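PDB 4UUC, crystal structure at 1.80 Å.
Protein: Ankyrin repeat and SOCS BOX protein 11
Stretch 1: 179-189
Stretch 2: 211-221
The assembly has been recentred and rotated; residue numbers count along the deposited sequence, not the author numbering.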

# COMPACT_ATOMS: atom_id res chain seq x y z
N ASN A 179 12.54 13.90 -5.71
CA ASN A 179 12.60 14.15 -4.27
C ASN A 179 13.99 13.96 -3.68
O ASN A 179 14.47 12.83 -3.56
CB ASN A 179 11.61 13.26 -3.53
CG ASN A 179 11.34 13.75 -2.12
OD1 ASN A 179 12.17 13.58 -1.23
ND2 ASN A 179 10.18 14.37 -1.91
N VAL A 180 14.60 15.07 -3.29
CA VAL A 180 15.94 15.08 -2.71
C VAL A 180 15.96 14.48 -1.31
O VAL A 180 16.92 13.78 -0.95
CB VAL A 180 16.50 16.53 -2.68
CG1 VAL A 180 17.75 16.64 -1.79
CG2 VAL A 180 16.81 17.00 -4.09
N GLU A 181 14.94 14.75 -0.50
CA GLU A 181 14.89 14.24 0.87
C GLU A 181 15.00 12.71 0.89
O GLU A 181 15.70 12.15 1.74
CB GLU A 181 13.62 14.71 1.58
CG GLU A 181 13.70 16.17 2.00
CD GLU A 181 12.52 16.64 2.85
OE1 GLU A 181 11.37 16.26 2.56
OE2 GLU A 181 12.77 17.40 3.82
N VAL A 182 14.35 12.05 -0.06
CA VAL A 182 14.41 10.59 -0.16
C VAL A 182 15.83 10.10 -0.47
O VAL A 182 16.29 9.11 0.09
CB VAL A 182 13.42 10.08 -1.23
CG1 VAL A 182 13.65 8.60 -1.53
CG2 VAL A 182 11.99 10.32 -0.77
N ILE A 183 16.53 10.80 -1.37
CA ILE A 183 17.91 10.45 -1.70
C ILE A 183 18.79 10.47 -0.45
O ILE A 183 19.54 9.52 -0.20
CB ILE A 183 18.50 11.42 -2.76
CG1 ILE A 183 17.70 11.35 -4.07
CG2 ILE A 183 19.97 11.11 -3.03
CD1 ILE A 183 17.81 10.02 -4.82
N HIS A 184 18.71 11.53 0.34
CA HIS A 184 19.57 11.65 1.52
C HIS A 184 19.18 10.65 2.61
O HIS A 184 20.04 10.11 3.30
CB HIS A 184 19.55 13.07 2.07
CG HIS A 184 20.25 14.06 1.19
ND1 HIS A 184 21.55 13.88 0.75
CD2 HIS A 184 19.84 15.24 0.66
CE1 HIS A 184 21.91 14.90 -0.01
NE2 HIS A 184 20.89 15.74 -0.08
N LEU A 185 17.88 10.38 2.74
CA LEU A 185 17.41 9.39 3.71
C LEU A 185 17.94 8.00 3.39
O LEU A 185 18.44 7.31 4.27
CB LEU A 185 15.88 9.36 3.76
CG LEU A 185 15.19 10.41 4.64
CD1 LEU A 185 13.70 10.46 4.33
CD2 LEU A 185 15.41 10.12 6.10
N LEU A 186 17.82 7.59 2.13
CA LEU A 186 18.36 6.30 1.70
C LEU A 186 19.86 6.22 1.93
O LEU A 186 20.37 5.22 2.45
CB LEU A 186 18.05 6.05 0.22
CG LEU A 186 16.60 5.74 -0.15
CD1 LEU A 186 16.48 5.62 -1.66
CD2 LEU A 186 16.10 4.48 0.53
N THR A 187 20.57 7.26 1.52
CA THR A 187 22.02 7.30 1.68
C THR A 187 22.40 7.25 3.16
O THR A 187 23.32 6.52 3.54
CB THR A 187 22.61 8.57 1.04
OG1 THR A 187 22.27 8.60 -0.35
CG2 THR A 187 24.13 8.59 1.19
N ASP A 188 21.68 8.00 3.99
CA ASP A 188 21.94 8.01 5.43
C ASP A 188 21.78 6.63 6.05
O ASP A 188 22.43 6.31 7.05
CB ASP A 188 21.00 8.98 6.16
CG ASP A 188 21.33 10.44 5.89
OD1 ASP A 188 22.44 10.75 5.41
OD2 ASP A 188 20.46 11.29 6.19
N TYR A 189 20.91 5.81 5.46
CA TYR A 189 20.64 4.47 5.96
C TYR A 189 21.42 3.39 5.20
O TYR A 189 21.10 2.20 5.28
CB TYR A 189 19.14 4.18 5.90
CG TYR A 189 18.40 4.63 7.14
CD1 TYR A 189 17.92 5.92 7.25
CD2 TYR A 189 18.21 3.76 8.20
CE1 TYR A 189 17.25 6.34 8.38
CE2 TYR A 189 17.54 4.17 9.34
CZ TYR A 189 17.07 5.46 9.43
OH TYR A 189 16.40 5.86 10.56
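Stretch 2 211-221: SSVEQALLLRE

Two short helices pack side by side and nearly parallel, with an apolar seam from their N-terminal ends to their middles and an arginine clamp at their C-terminal ends. Stretch 2 is helical from Ser 212 to Arg 220 and lies along the helix Val 180 to Asp 188 of stretch 1, running in the same direction. The axes cross at -22° and approach to 9.2 Å. The spacing widens along the pair: Val 180 CA and Val 213 CA are 5.2 Å apart, whereas Thr 187 CA and Arg 220 CA are separated by 7.4 Å. Valine faces valine where the backbones come closest, and the long side chain of Arg 220 is at the wider end.

Both helices begin the same way. Asn 179 OD1 accepts from Val 182 N at 2.9 Å, and Ser 211 OG accepts from Glu 214 N at 3.0 Å, so each N-cap side chain satisfies an amide that the first turn leaves without a backbone partner. Regular i to i+4 bonds follow in both, and the bonds at the last turn of stretch 2, such as Arg 220 N to Ala 216 O at 3.2 Å, are weak. Glu 221 is the first residue to leave helical phi/psi.

At the tight end, Val 180 sets its CG2 3.6 Å from Ser 212 O and 3.7 Å from Ser 212 CB, packing against backbone as well as side chain. Val 213 answers with its CG2 3.7 Å from Asn 179 N. The centre belongs to Ile 183 and Ala 216, whose CA-to-CB bonds both point toward the opposing stretch. Ile 183 CG2 lies 3.8 Å from Ala 216 CB and also 3.8 Å from Leu 217 CD2, while Ile 183 CD1 reaches 4.0 Å from Val 213 CG1; one branched side chain thus touches three residues on two successive turns. Ala 216 CB in turn meets Val 180 CG1 at 4.1 Å and His 184 NE2 at 3.8 Å. The one methyl of Ala 216 thus touches three residues of stretch 1, Val 180, Ile 183 and His 184.

Arg 220 loses the most area of any residue here, 116 Å² of a total of 540 Å² summed over both stretches. Its chi1, chi2 and chi3 are all m, and its guanidinium ends beside the last turn of the first helix. Arg 220 NH1 donates to His 184 ND1 at 3.1 Å, which makes ND1 the acceptor, and the arginine nitrogen lies near the plane of the imidazole ring, at its edge. The salt bridge to Asp 188 is forked at the arginine: NH2 of Arg 220 donates to Asp 188 OD1 at 2.9 Å, and NH1 of Arg 220 reaches that same OD1 at 3.1 Å. Thr 187 fills the space over one guanidinium face, with its CG2 3.2 Å from Arg 220 NH2, while its OG1 donates to Ile 183 O at 2.9 Å within its own helix.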

# COMPACT_ATOMS: atom_id res chain seq x y z
N SER A 211 19.74 18.27 -12.42
CA SER A 211 18.61 18.27 -11.49
C SER A 211 19.10 18.27 -10.05
O SER A 211 20.26 17.97 -9.78
CB SER A 211 17.71 17.05 -11.73
OG SER A 211 18.33 15.85 -11.29
N SER A 212 18.20 18.62 -9.13
CA SER A 212 18.52 18.62 -7.71
C SER A 212 18.79 17.21 -7.21
O SER A 212 19.63 17.00 -6.34
CB SER A 212 17.39 19.26 -6.91
OG SER A 212 17.22 20.62 -7.26
N VAL A 213 18.06 16.24 -7.75
CA VAL A 213 18.28 14.84 -7.39
C VAL A 213 19.68 14.40 -7.83
O VAL A 213 20.41 13.76 -7.06
CB VAL A 213 17.20 13.93 -8.01
CG1 VAL A 213 17.63 12.46 -7.97
CG2 VAL A 213 15.89 14.11 -7.26
N GLU A 214 20.07 14.76 -9.05
CA GLU A 214 21.42 14.46 -9.52
C GLU A 214 22.47 15.11 -8.63
O GLU A 214 23.48 14.49 -8.30
CB GLU A 214 21.63 14.93 -10.96
CG GLU A 214 22.99 14.55 -11.51
CD GLU A 214 23.30 15.16 -12.86
OE1 GLU A 214 23.43 16.40 -12.93
OE2 GLU A 214 23.42 14.39 -13.84
N GLN A 215 22.22 16.35 -8.24
CA GLN A 215 23.14 17.08 -7.36
C GLN A 215 23.32 16.33 -6.05
O GLN A 215 24.44 16.19 -5.56
CB GLN A 215 22.63 18.50 -7.09
CG GLN A 215 23.60 19.36 -6.28
CD GLN A 215 22.94 20.59 -5.69
OE1 GLN A 215 21.76 20.87 -5.93
NE2 GLN A 215 23.70 21.35 -4.90
N ALA A 216 22.21 15.85 -5.49
CA ALA A 216 22.24 15.13 -4.22
C ALA A 216 23.10 13.88 -4.33
O ALA A 216 23.93 13.61 -3.46
CB ALA A 216 20.83 14.77 -3.79
N LEU A 217 22.92 13.13 -5.41
CA LEU A 217 23.68 11.91 -5.63
C LEU A 217 25.17 12.21 -5.80
O LEU A 217 26.02 11.48 -5.30
CB LEU A 217 23.14 11.17 -6.85
CG LEU A 217 21.77 10.51 -6.61
CD1 LEU A 217 21.11 10.11 -7.93
CD2 LEU A 217 21.92 9.30 -5.71
N LEU A 218 25.48 13.29 -6.51
CA LEU A 218 26.86 13.70 -6.71
C LEU A 218 27.53 14.08 -5.39
O LEU A 218 28.70 13.78 -5.16
CB LEU A 218 26.94 14.87 -7.70
CG LEU A 218 26.75 14.53 -9.17
CD1 LEU A 218 26.51 15.79 -9.98
CD2 LEU A 218 27.96 13.78 -9.71
N LEU A 219 26.77 14.74 -4.52
CA LEU A 219 27.30 15.21 -3.24
C LEU A 219 27.56 14.08 -2.24
O LEU A 219 28.41 14.21 -1.36
CB LEU A 219 26.35 16.24 -2.61
CG LEU A 219 26.29 17.61 -3.28
CD1 LEU A 219 25.11 18.40 -2.74
CD2 LEU A 219 27.59 18.37 -3.07
N ARG A 220 26.83 12.98 -2.38
CA ARG A 220 26.90 11.86 -1.44
C ARG A 220 27.80 10.73 -1.92
O ARG A 220 28.21 9.87 -1.14
CB ARG A 220 25.51 11.31 -1.16
CG ARG A 220 24.52 12.29 -0.54
CD ARG A 220 25.02 12.89 0.76
NE ARG A 220 25.25 11.90 1.81
CZ ARG A 220 24.35 11.54 2.73
NH1 ARG A 220 23.14 12.08 2.75
NH2 ARG A 220 24.68 10.63 3.64
N GLU A 221 28.10 10.71 -3.22
CA GLU A 221 28.89 9.63 -3.79
C GLU A 221 30.34 9.74 -3.35
O GLU A 221 30.98 10.77 -3.54
CB GLU A 221 28.80 9.65 -5.32
CG GLU A 221 29.31 8.38 -5.98
CD GLU A 221 29.15 8.40 -7.49
OE1 GLU A 221 29.39 9.47 -8.10
OE2 GLU A 221 28.79 7.35 -8.06